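Local structure of 6-phospho-beta-d glycosidase (5FOO) at residues V148-F153 with A201-A206. The protein probably hydrolyses 6-phosphorylated beta-glucosides, as a family 1 glycoside hydrolase whose pocket binds the glucosidase probe 6-phosphocyclophellitol. The protein carries 1 engineered substitution. Numbering follows the deposited sequence.
Sequences VCFEQF and AKVIQA
Phe150 reaches across to Val203 and Ala206 with the far end of its ring. Its CA-CB bond already points toward 201-206, and CG lies anti to the carbonyl carbon (chi1 -52°), which carries the ring out from helix 136-153. Of the 113 Å² buried between the segments, both sides summed, Phe150 contributes 64 Å². On the CD2 side the ring first comes near the main chain: CD2 and CE2 both stand 4.3 Å from Ala206 C, an oblique approach. CE2 also lies 3.7 Å from Val203 O and 4.5 Å from Ala206 CB, the latter a looser approach. The tip atom, CZ, makes the closest contact, 3.6 Å to Val203 CG1, while CE2 is 3.9 Å from that same methyl. CG1 sits near the ring plane, so the methyl abuts an edge; separately, the two side chains cross at about a right angle. In Val203 this branch is anti to the backbone N (chi1 171°), which sets CG1 beside its own carbonyl carbon, so that CG1 and Val203 O both approach the ring at CE2 and CZ.

The two helices are neighbours in the eight-stranded (beta/alpha) barrel of glycoside hydrolase family 1: helix 136-153 precedes strand 159-161 and helix 186-208 follows it. Phe150 thus bridges the C-terminal parts of two adjacent outer helices, and its edge-to-face pairing with Trp160, on the strand between them, ties the ring to the barrel wall. Tyr207, one residue past Ala206, makes a second edge-to-face pair with the Phe150 ring.

No hydrogen bond links the two segments, and the nearest CA atoms, those of Phe150 and Ala206, are 8.6 Å apart. Val203 in turn touches Phe142 and Ser146 of helix 136-153.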
# COMPACT_ATOMS: atom_id res chain seq x y z
N VAL A 148 -7.23 11.28 16.55
CA VAL A 148 -6.09 12.16 16.87
C VAL A 148 -5.53 12.75 15.58
O VAL A 148 -5.38 13.96 15.49
CB VAL A 148 -4.97 11.46 17.71
CG1 VAL A 148 -3.79 12.34 17.92
CG2 VAL A 148 -5.51 11.01 19.08
N CYS A 149 -5.23 11.89 14.58
CA CYS A 149 -4.64 12.35 13.31
C CYS A 149 -5.51 13.44 12.63
O CYS A 149 -5.04 14.50 12.27
CB CYS A 149 -4.46 11.19 12.37
SG CYS A 149 -3.18 10.01 12.92
N PHE A 150 -6.79 13.16 12.47
CA PHE A 150 -7.70 14.13 11.86
C PHE A 150 -7.78 15.49 12.66
O PHE A 150 -7.70 16.56 12.05
CB PHE A 150 -9.06 13.54 11.70
CG PHE A 150 -9.08 12.21 11.00
CD1 PHE A 150 -8.22 11.94 9.94
CD2 PHE A 150 -10.04 11.26 11.35
CE1 PHE A 150 -8.29 10.71 9.27
CE2 PHE A 150 -10.15 10.09 10.67
CZ PHE A 150 -9.26 9.80 9.62
N GLU A 151 -7.87 15.43 13.99
CA GLU A 151 -7.90 16.62 14.83
C GLU A 151 -6.61 17.41 14.76
O GLU A 151 -6.64 18.62 14.69
CB GLU A 151 -8.20 16.23 16.27
CG GLU A 151 -9.63 15.73 16.38
CD GLU A 151 -9.96 15.02 17.66
OE1 GLU A 151 -9.11 14.93 18.55
OE2 GLU A 151 -11.13 14.56 17.77
N GLN A 152 -5.47 16.73 14.71
CA GLN A 152 -4.20 17.41 14.82
C GLN A 152 -3.70 17.89 13.50
O GLN A 152 -3.02 18.91 13.46
CB GLN A 152 -3.17 16.53 15.48
CG GLN A 152 -3.44 16.16 16.94
CD GLN A 152 -3.52 17.39 17.83
OE1 GLN A 152 -2.76 18.34 17.64
NE2 GLN A 152 -4.47 17.39 18.74
N PHE A 153 -3.99 17.16 12.42
CA PHE A 153 -3.40 17.41 11.14
C PHE A 153 -4.37 17.78 10.06
O PHE A 153 -3.94 18.20 8.98
CB PHE A 153 -2.61 16.16 10.66
CG PHE A 153 -1.63 15.64 11.72
CD1 PHE A 153 -0.68 16.50 12.28
CD2 PHE A 153 -1.67 14.32 12.17
CE1 PHE A 153 0.22 16.06 13.23
CE2 PHE A 153 -0.81 13.87 13.18
CZ PHE A 153 0.14 14.76 13.71
N ALA A 201 -14.45 1.54 7.47
CA ALA A 201 -15.74 2.23 7.57
C ALA A 201 -15.86 3.06 8.85
O ALA A 201 -16.36 4.18 8.79
CB ALA A 201 -16.88 1.23 7.48
N LYS A 202 -15.36 2.56 9.97
CA LYS A 202 -15.32 3.31 11.19
C LYS A 202 -14.39 4.52 11.17
O LYS A 202 -14.70 5.56 11.77
CB LYS A 202 -15.01 2.41 12.38
CG LYS A 202 -16.13 1.43 12.64
CD LYS A 202 -15.99 0.73 13.98
CE LYS A 202 -16.85 1.49 14.97
NZ LYS A 202 -16.69 0.94 16.32
N VAL A 203 -13.25 4.41 10.49
CA VAL A 203 -12.34 5.53 10.39
C VAL A 203 -12.98 6.60 9.49
O VAL A 203 -12.89 7.81 9.78
CB VAL A 203 -10.92 5.12 9.91
CG1 VAL A 203 -10.10 6.35 9.62
CG2 VAL A 203 -10.27 4.34 11.06
N ILE A 204 -13.60 6.14 8.42
CA ILE A 204 -14.33 7.04 7.53
C ILE A 204 -15.44 7.76 8.26
O ILE A 204 -15.56 8.97 8.12
CB ILE A 204 -14.84 6.32 6.28
CG1 ILE A 204 -13.64 5.95 5.38
CG2 ILE A 204 -15.86 7.17 5.53
CD1 ILE A 204 -14.02 5.00 4.23
N GLN A 205 -16.19 7.06 9.10
CA GLN A 205 -17.21 7.72 9.89
C GLN A 205 -16.54 8.79 10.74
O GLN A 205 -17.06 9.90 10.82
CB GLN A 205 -17.98 6.75 10.76
CG GLN A 205 -19.13 7.33 11.63
CD GLN A 205 -19.79 6.23 12.43
OE1 GLN A 205 -20.97 5.95 12.28
NE2 GLN A 205 -18.99 5.53 13.21
N ALA A 206 -15.43 8.45 11.40
CA ALA A 206 -14.81 9.35 12.36
C ALA A 206 -14.31 10.60 11.64
O ALA A 206 -14.42 11.69 12.17
CB ALA A 206 -13.69 8.67 13.15